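Local atomic coordinates of glutaconate CoA-transferase subunit A (Acidaminococcus fermentans, PDB entry 1POI), a protein that transfers the coenzyme A moiety from acetyl-CoA to (R)-2-hydroxyglutarate and related acids such as glutaconate, a step of glutamate degradation. Residues H178-G192 against A240-Y253. Numbering follows the deposited sequence.
Sequences HAQQASPDGTVRIWG and APYGAHPSQCYGLY
A chi1 of -172° turns the His178 imidazole away from its own backbone N, and a bend at chi2 (83°) folds the Gln180 chain, so that the imidazole meets the turns at 240-245 while the amide swings to the backbone at Tyr250. His178 lies on strand 174-179 of the seven-stranded parallel sheet of the CoA-transferase fold; residues 240-253 form the irregular loop after strand 236-239, an edge strand of that sheet within this chain. Gly243 C and Ala244 N lie over one face of the imidazole, and Ala240 O comes to its edge, 3.3 Å from CE1. The ring nitrogens are held elsewhere, ND1 by Thr210 and NE2 by Glu212, whose carboxylate also binds Tyr253 OH. Gln180, at the classic bulge where it and Gln181 face Arg189, joins both segments through one amide. Its NE2 donates to Tyr250 O (3.2 Å), in the carbonyl plane and on a lone pair, while its OE1 accepts Trp191 N from above the amide plane. Leu252 CD1 packs against Gln180 CG (3.5 Å). Cut back to an alanine, Gln180 would probably leave Trp191 N and Tyr250 O without these mates and open a gap beside Leu252. The Trp191 indole has Gln180 CB over one face and Gly251 O at its edge, and its CZ3 touches Leu252 CG (3.7 Å), the two side chains crossing at about a right angle. Beyond, Tyr250 also packs on Thr225 of another copy of this protein. The Tyr250 ring takes a CH-pi contact over one face from Gly192 CA, 4.0 Å from the centroid and 13° off the normal.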
ATOM      1  N   HIS A 178      14.775 -18.548  -4.377  1.00  9.65           N
ATOM      2  CA  HIS A 178      13.975 -17.820  -5.355  1.00 11.14           C
ATOM      3  C   HIS A 178      13.107 -16.743  -4.688  1.00 12.76           C
ATOM      4  O   HIS A 178      12.339 -17.034  -3.780  1.00 16.75           O
ATOM      5  CB  HIS A 178      13.091 -18.790  -6.142  1.00 10.75           C
ATOM      6  CG  HIS A 178      12.386 -18.140  -7.283  1.00  8.96           C
ATOM      7  ND1 HIS A 178      13.053 -17.714  -8.407  1.00 13.13           N
ATOM      8  CD2 HIS A 178      11.119 -17.695  -7.407  1.00 14.49           C
ATOM      9  CE1 HIS A 178      12.232 -17.016  -9.170  1.00 16.06           C
ATOM     10  NE2 HIS A 178      11.051 -16.990  -8.583  1.00 18.90           N
ATOM     11  N   ALA A 179      13.187 -15.512  -5.160  1.00 11.15           N
ATOM     12  CA  ALA A 179      12.421 -14.450  -4.541  1.00 10.31           C
ATOM     13  C   ALA A 179      11.637 -13.640  -5.567  1.00 13.66           C
ATOM     14  O   ALA A 179      11.918 -13.721  -6.767  1.00 14.15           O
ATOM     15  CB  ALA A 179      13.359 -13.560  -3.782  1.00 13.71           C
ATOM     16  N   GLN A 180      10.689 -12.823  -5.100  1.00 12.66           N
ATOM     17  CA  GLN A 180       9.870 -12.026  -6.008  1.00 11.03           C
ATOM     18  C   GLN A 180      10.545 -10.797  -6.570  1.00 11.34           C
ATOM     19  O   GLN A 180      10.276 -10.418  -7.708  1.00 14.84           O
ATOM     20  CB  GLN A 180       8.536 -11.648  -5.383  1.00  6.03           C
ATOM     21  CG  GLN A 180       7.641 -12.832  -5.106  1.00  4.42           C
ATOM     22  CD  GLN A 180       7.997 -13.484  -3.810  1.00  8.09           C
ATOM     23  OE1 GLN A 180       9.018 -13.163  -3.214  1.00 15.75           O
ATOM     24  NE2 GLN A 180       7.137 -14.342  -3.318  1.00  9.74           N
ATOM     25  N   GLN A 181      11.408 -10.160  -5.792  1.00 12.51           N
ATOM     26  CA  GLN A 181      12.113  -8.964  -6.281  1.00 13.65           C
ATOM     27  C   GLN A 181      13.523  -8.877  -5.689  1.00 12.65           C
ATOM     28  O   GLN A 181      13.765  -9.319  -4.547  1.00 13.58           O
ATOM     29  CB  GLN A 181      11.354  -7.684  -5.908  1.00 13.52           C
ATOM     30  CG  GLN A 181       9.890  -7.641  -6.292  1.00  9.50           C
ATOM     31  CD  GLN A 181       9.180  -6.495  -5.627  1.00 11.04           C
ATOM     32  OE1 GLN A 181       8.917  -6.538  -4.423  1.00 12.03           O
ATOM     33  NE2 GLN A 181       8.884  -5.448  -6.392  1.00  9.10           N
ATOM     34  N   ALA A 182      14.432  -8.291  -6.457  1.00  6.23           N
ATOM     35  CA  ALA A 182      15.814  -8.125  -6.040  1.00  6.38           C
ATOM     36  C   ALA A 182      16.386  -6.939  -6.795  1.00  9.15           C
ATOM     37  O   ALA A 182      15.827  -6.519  -7.809  1.00 11.85           O
ATOM     38  CB  ALA A 182      16.612  -9.376  -6.330  1.00  2.00           C
ATOM     39  N   SER A 183      17.419  -6.326  -6.235  1.00 10.29           N
ATOM     40  CA  SER A 183      18.060  -5.174  -6.863  1.00 13.52           C
ATOM     41  C   SER A 183      19.383  -5.589  -7.525  1.00 17.01           C
ATOM     42  O   SER A 183      19.867  -6.726  -7.326  1.00 21.53           O
ATOM     43  CB  SER A 183      18.333  -4.099  -5.806  1.00 15.05           C
ATOM     44  OG  SER A 183      18.732  -4.689  -4.570  1.00 14.72           O
ATOM     45  N   PRO A 184      19.977  -4.704  -8.342  1.00 14.06           N
ATOM     46  CA  PRO A 184      21.238  -5.113  -8.951  1.00 15.46           C
ATOM     47  C   PRO A 184      22.345  -5.296  -7.894  1.00 15.39           C
ATOM     48  O   PRO A 184      23.339  -5.953  -8.149  1.00 18.85           O
ATOM     49  CB  PRO A 184      21.541  -3.954  -9.890  1.00 13.43           C
ATOM     50  CG  PRO A 184      20.188  -3.527 -10.302  1.00 15.40           C
ATOM     51  CD  PRO A 184      19.471  -3.491  -8.992  1.00 14.11           C
ATOM     52  N   ASP A 185      22.189  -4.711  -6.714  1.00 14.85           N
ATOM     53  CA  ASP A 185      23.208  -4.870  -5.695  1.00 12.47           C
ATOM     54  C   ASP A 185      22.969  -6.049  -4.793  1.00 10.45           C
ATOM     55  O   ASP A 185      23.659  -6.203  -3.787  1.00 10.25           O
ATOM     56  CB  ASP A 185      23.399  -3.597  -4.863  1.00 16.97           C
ATOM     57  CG  ASP A 185      22.226  -3.288  -3.926  1.00 19.08           C
ATOM     58  OD1 ASP A 185      21.466  -4.189  -3.506  1.00 16.02           O
ATOM     59  OD2 ASP A 185      22.084  -2.095  -3.599  1.00 21.39           O
ATOM     60  N   GLY A 186      21.947  -6.838  -5.098  1.00  9.16           N
ATOM     61  CA  GLY A 186      21.683  -8.011  -4.281  1.00  7.68           C
ATOM     62  C   GLY A 186      20.634  -7.899  -3.196  1.00  9.02           C
ATOM     63  O   GLY A 186      20.370  -8.901  -2.518  1.00 10.38           O
ATOM     64  N   THR A 187      20.054  -6.713  -2.982  1.00  7.59           N
ATOM     65  CA  THR A 187      19.005  -6.601  -1.972  1.00  9.15           C
ATOM     66  C   THR A 187      17.816  -7.457  -2.459  1.00 11.66           C
ATOM     67  O   THR A 187      17.328  -7.299  -3.597  1.00  7.50           O
ATOM     68  CB  THR A 187      18.555  -5.154  -1.744  1.00  9.67           C
ATOM     69  OG1 THR A 187      19.687  -4.277  -1.791  1.00 11.35           O
ATOM     70  CG2 THR A 187      17.917  -5.030  -0.385  1.00  3.89           C
ATOM     71  N   VAL A 188      17.367  -8.348  -1.578  1.00 13.07           N
ATOM     72  CA  VAL A 188      16.300  -9.305  -1.854  1.00 14.31           C
ATOM     73  C   VAL A 188      15.017  -9.141  -1.043  1.00 16.45           C
ATOM     74  O   VAL A 188      15.057  -9.032   0.190  1.00 17.05           O
ATOM     75  CB  VAL A 188      16.832 -10.730  -1.639  1.00 12.50           C
ATOM     76  CG1 VAL A 188      15.728 -11.761  -1.735  1.00 10.75           C
ATOM     77  CG2 VAL A 188      17.925 -11.003  -2.640  1.00 14.28           C
ATOM     78  N   ARG A 189      13.887  -9.199  -1.756  1.00 17.38           N
ATOM     79  CA  ARG A 189      12.539  -9.081  -1.193  1.00 17.42           C
ATOM     80  C   ARG A 189      11.776 -10.390  -1.410  1.00 16.80           C
ATOM     81  O   ARG A 189      11.496 -10.748  -2.551  1.00 16.85           O
ATOM     82  CB  ARG A 189      11.761  -7.981  -1.926  1.00 18.54           C
ATOM     83  CG  ARG A 189      11.374  -6.778  -1.091  1.00 20.83           C
ATOM     84  CD  ARG A 189      10.738  -5.703  -1.970  1.00 23.13           C
ATOM     85  NE  ARG A 189      10.964  -4.352  -1.448  1.00 26.07           N
ATOM     86  CZ  ARG A 189      10.336  -3.254  -1.871  1.00 28.71           C
ATOM     87  NH1 ARG A 189       9.413  -3.320  -2.828  1.00 26.89           N
ATOM     88  NH2 ARG A 189      10.678  -2.066  -1.383  1.00 31.92           N
ATOM     89  N   ILE A 190      11.479 -11.103  -0.329  1.00 14.09           N
ATOM     90  CA  ILE A 190      10.701 -12.333  -0.379  1.00 14.10           C
ATOM     91  C   ILE A 190       9.318 -12.093   0.304  1.00 16.42           C
ATOM     92  O   ILE A 190       9.251 -11.977   1.536  1.00 17.72           O
ATOM     93  CB  ILE A 190      11.367 -13.452   0.426  1.00 15.61           C
ATOM     94  CG1 ILE A 190      12.755 -13.785  -0.129  1.00 13.55           C
ATOM     95  CG2 ILE A 190      10.453 -14.688   0.463  1.00 13.04           C
ATOM     96  CD1 ILE A 190      13.463 -14.881   0.691  1.00  6.42           C
ATOM     97  N   TRP A 191       8.236 -11.998  -0.472  1.00 12.95           N
ATOM     98  CA  TRP A 191       6.897 -11.817   0.099  1.00  6.15           C
ATOM     99  C   TRP A 191       6.407 -13.141   0.756  1.00  6.45           C
ATOM    100  O   TRP A 191       6.658 -14.229   0.238  1.00  3.61           O
ATOM    101  CB  TRP A 191       5.919 -11.454  -0.991  1.00  5.10           C
ATOM    102  CG  TRP A 191       6.361 -10.404  -1.955  1.00  4.91           C
ATOM    103  CD1 TRP A 191       7.332  -9.458  -1.778  1.00  6.95           C
ATOM    104  CD2 TRP A 191       5.798 -10.164  -3.251  1.00  3.84           C
ATOM    105  NE1 TRP A 191       7.403  -8.632  -2.888  1.00  3.17           N
ATOM    106  CE2 TRP A 191       6.472  -9.044  -3.804  1.00  3.01           C
ATOM    107  CE3 TRP A 191       4.795 -10.782  -3.996  1.00  2.00           C
ATOM    108  CZ2 TRP A 191       6.167  -8.532  -5.068  1.00  3.66           C
ATOM    109  CZ3 TRP A 191       4.500 -10.276  -5.249  1.00  8.96           C
ATOM    110  CH2 TRP A 191       5.184  -9.157  -5.775  1.00  3.83           C
ATOM    111  N   GLY A 192       5.695 -13.054   1.871  1.00  3.87           N
ATOM    112  CA  GLY A 192       5.232 -14.269   2.509  1.00  7.28           C
ATOM    113  C   GLY A 192       6.331 -14.918   3.322  1.00 11.18           C
ATOM    114  O   GLY A 192       7.389 -14.339   3.468  1.00 14.82           O
ATOM    115  N   ALA A 240      14.541 -14.524 -13.405  1.00 12.10           N
ATOM    116  CA  ALA A 240      13.917 -15.758 -13.849  1.00 10.75           C
ATOM    117  C   ALA A 240      12.425 -15.844 -13.507  1.00 12.88           C
ATOM    118  O   ALA A 240      12.056 -16.390 -12.454  1.00 11.47           O
ATOM    119  CB  ALA A 240      14.629 -16.926 -13.289  1.00  4.15           C
ATOM    120  N   PRO A 241      11.556 -15.279 -14.385  1.00 12.61           N
ATOM    121  CA  PRO A 241      10.095 -15.255 -14.258  1.00 13.40           C
ATOM    122  C   PRO A 241       9.533 -16.657 -14.143  1.00 15.81           C
ATOM    123  O   PRO A 241       9.816 -17.501 -14.979  1.00 19.60           O
ATOM    124  CB  PRO A 241       9.661 -14.601 -15.551  1.00 12.50           C
ATOM    125  CG  PRO A 241      10.735 -13.591 -15.761  1.00 14.64           C
ATOM    126  CD  PRO A 241      11.984 -14.393 -15.482  1.00 11.85           C
ATOM    127  N   TYR A 242       8.684 -16.870 -13.138  1.00 16.51           N
ATOM    128  CA  TYR A 242       8.081 -18.167 -12.844  1.00 16.72           C
ATOM    129  C   TYR A 242       9.166 -19.185 -12.566  1.00 19.19           C
ATOM    130  O   TYR A 242       8.942 -20.391 -12.720  1.00 22.69           O
ATOM    131  CB  TYR A 242       7.176 -18.675 -13.981  1.00 15.65           C
ATOM    132  CG  TYR A 242       6.019 -17.775 -14.300  1.00 10.35           C
ATOM    133  CD1 TYR A 242       6.192 -16.711 -15.176  1.00 12.24           C
ATOM    134  CD2 TYR A 242       4.759 -17.954 -13.703  1.00 11.50           C
ATOM    135  CE1 TYR A 242       5.157 -15.823 -15.466  1.00 11.71           C
ATOM    136  CE2 TYR A 242       3.695 -17.056 -13.988  1.00 13.05           C
ATOM    137  CZ  TYR A 242       3.925 -15.989 -14.879  1.00 13.27           C
ATOM    138  OH  TYR A 242       2.968 -15.044 -15.191  1.00 22.16           O
ATOM    139  N   GLY A 243      10.329 -18.696 -12.133  1.00 17.78           N
ATOM    140  CA  GLY A 243      11.443 -19.568 -11.819  1.00 13.89           C
ATOM    141  C   GLY A 243      11.159 -20.620 -10.763  1.00 12.82           C
ATOM    142  O   GLY A 243      11.977 -21.520 -10.553  1.00 15.90           O
ATOM    143  N   ALA A 244      10.025 -20.514 -10.078  1.00 12.17           N
ATOM    144  CA  ALA A 244       9.677 -21.484  -9.039  1.00 13.05           C
ATOM    145  C   ALA A 244       8.767 -22.535  -9.606  1.00 14.63           C
ATOM    146  O   ALA A 244       8.497 -23.533  -8.954  1.00 13.27           O
ATOM    147  CB  ALA A 244       8.989 -20.796  -7.852  1.00 13.09           C
ATOM    148  N   HIS A 245       8.301 -22.314 -10.833  1.00 16.67           N
ATOM    149  CA  HIS A 245       7.383 -23.242 -11.473  1.00 18.50           C
ATOM    150  C   HIS A 245       8.017 -24.609 -11.522  1.00 17.23           C
ATOM    151  O   HIS A 245       9.190 -24.735 -11.871  1.00 20.19           O
ATOM    152  CB  HIS A 245       7.019 -22.754 -12.878  1.00 21.91           C
ATOM    153  CG  HIS A 245       6.068 -23.657 -13.600  1.00 24.86           C
ATOM    154  ND1 HIS A 245       6.430 -24.902 -14.068  1.00 26.97           N
ATOM    155  CD2 HIS A 245       4.765 -23.501 -13.925  1.00 28.67           C
ATOM    156  CE1 HIS A 245       5.392 -25.476 -14.645  1.00 27.61           C
ATOM    157  NE2 HIS A 245       4.370 -24.647 -14.575  1.00 30.72           N
ATOM    158  N   PRO A 246       7.240 -25.664 -11.249  1.00 15.86           N
ATOM    159  CA  PRO A 246       5.819 -25.784 -10.899  1.00 18.31           C
ATOM    160  C   PRO A 246       5.374 -25.470  -9.458  1.00 19.79           C
ATOM    161  O   PRO A 246       4.281 -25.875  -9.070  1.00 19.22           O
ATOM    162  CB  PRO A 246       5.562 -27.266 -11.152  1.00 20.02           C
ATOM    163  CG  PRO A 246       6.789 -27.880 -10.611  1.00 15.10           C
ATOM    164  CD  PRO A 246       7.853 -27.000 -11.283  1.00 16.21           C
ATOM    165  N   SER A 247       6.202 -24.825  -8.644  1.00 19.70           N
ATOM    166  CA  SER A 247       5.793 -24.568  -7.272  1.00 16.39           C
ATOM    167  C   SER A 247       5.225 -23.166  -7.109  1.00 16.47           C
ATOM    168  O   SER A 247       5.418 -22.296  -7.984  1.00 14.42           O
ATOM    169  CB  SER A 247       6.957 -24.815  -6.317  1.00 13.98           C
ATOM    170  OG  SER A 247       7.966 -23.854  -6.501  1.00 11.06           O
ATOM    171  N   GLN A 248       4.500 -22.966  -6.006  1.00 15.28           N
ATOM    172  CA  GLN A 248       3.867 -21.673  -5.689  1.00 14.84           C
ATOM    173  C   GLN A 248       4.903 -20.577  -5.502  1.00 14.92           C
ATOM    174  O   GLN A 248       6.097 -20.833  -5.414  1.00 21.29           O
ATOM    175  CB  GLN A 248       3.023 -21.767  -4.409  1.00  7.35           C
ATOM    176  CG  GLN A 248       2.146 -22.967  -4.375  1.00  9.28           C
ATOM    177  CD  GLN A 248       1.259 -22.997  -3.190  1.00 13.77           C
ATOM    178  OE1 GLN A 248       1.617 -23.536  -2.136  1.00 14.03           O
ATOM    179  NE2 GLN A 248       0.064 -22.434  -3.338  1.00 19.47           N
ATOM    180  N   CYS A 249       4.432 -19.351  -5.440  1.00  9.96           N
ATOM    181  CA  CYS A 249       5.294 -18.236  -5.229  1.00  8.41           C
ATOM    182  C   CYS A 249       4.333 -17.143  -4.844  1.00 12.50           C
ATOM    183  O   CYS A 249       3.705 -16.491  -5.701  1.00 14.28           O
ATOM    184  CB  CYS A 249       6.056 -17.912  -6.485  1.00  6.41           C
ATOM    185  SG  CYS A 249       7.054 -16.449  -6.341  1.00  9.58           S
ATOM    186  N   TYR A 250       4.152 -17.047  -3.529  1.00 11.29           N
ATOM    187  CA  TYR A 250       3.278 -16.105  -2.867  1.00  9.82           C
ATOM    188  C   TYR A 250       3.032 -14.775  -3.570  1.00 10.83           C
ATOM    189  O   TYR A 250       3.965 -14.051  -3.909  1.00 11.39           O
ATOM    190  CB  TYR A 250       3.810 -15.858  -1.451  1.00 12.00           C
ATOM    191  CG  TYR A 250       2.881 -15.046  -0.574  1.00 11.68           C
ATOM    192  CD1 TYR A 250       2.878 -13.654  -0.638  1.00 10.85           C
ATOM    193  CD2 TYR A 250       1.967 -15.669   0.279  1.00 11.04           C
ATOM    194  CE1 TYR A 250       1.996 -12.910   0.103  1.00  6.43           C
ATOM    195  CE2 TYR A 250       1.070 -14.918   1.038  1.00  6.67           C
ATOM    196  CZ  TYR A 250       1.095 -13.547   0.937  1.00  6.61           C
ATOM    197  OH  TYR A 250       0.200 -12.777   1.649  1.00 15.11           O
ATOM    198  N   GLY A 251       1.758 -14.465  -3.794  1.00 11.44           N
ATOM    199  CA  GLY A 251       1.387 -13.203  -4.399  1.00 11.00           C
ATOM    200  C   GLY A 251       1.601 -13.127  -5.884  1.00 14.96           C
ATOM    201  O   GLY A 251       1.273 -12.114  -6.511  1.00 14.21           O
ATOM    202  N   LEU A 252       2.157 -14.186  -6.462  1.00 15.80           N
ATOM    203  CA  LEU A 252       2.384 -14.189  -7.891  1.00 15.53           C
ATOM    204  C   LEU A 252       1.666 -15.309  -8.632  1.00 16.04           C
ATOM    205  O   LEU A 252       0.919 -15.044  -9.575  1.00 18.23           O
ATOM    206  CB  LEU A 252       3.876 -14.201  -8.200  1.00 12.51           C
ATOM    207  CG  LEU A 252       4.558 -12.862  -7.935  1.00 14.43           C
ATOM    208  CD1 LEU A 252       6.038 -12.975  -8.196  1.00 18.47           C
ATOM    209  CD2 LEU A 252       3.974 -11.781  -8.807  1.00 10.95           C
ATOM    210  N   TYR A 253       1.848 -16.549  -8.201  1.00 13.89           N
ATOM    211  CA  TYR A 253       1.208 -17.652  -8.894  1.00 13.81           C
ATOM    212  C   TYR A 253       1.099 -18.871  -8.032  1.00 10.78           C
ATOM    213  O   TYR A 253       1.818 -19.003  -7.063  1.00 13.67           O
ATOM    214  CB  TYR A 253       1.930 -17.981 -10.214  1.00 17.48           C
ATOM    215  CG  TYR A 253       3.439 -18.128 -10.110  1.00 20.94           C
ATOM    216  CD1 TYR A 253       4.018 -19.337  -9.721  1.00 21.98           C
ATOM    217  CD2 TYR A 253       4.280 -17.060 -10.390  1.00 19.89           C
ATOM    218  CE1 TYR A 253       5.382 -19.469  -9.613  1.00 20.72           C
ATOM    219  CE2 TYR A 253       5.646 -17.185 -10.279  1.00 21.28           C
ATOM    220  CZ  TYR A 253       6.190 -18.390  -9.892  1.00 21.29           C
ATOM    221  OH  TYR A 253       7.557 -18.516  -9.808  1.00 26.89           O
TER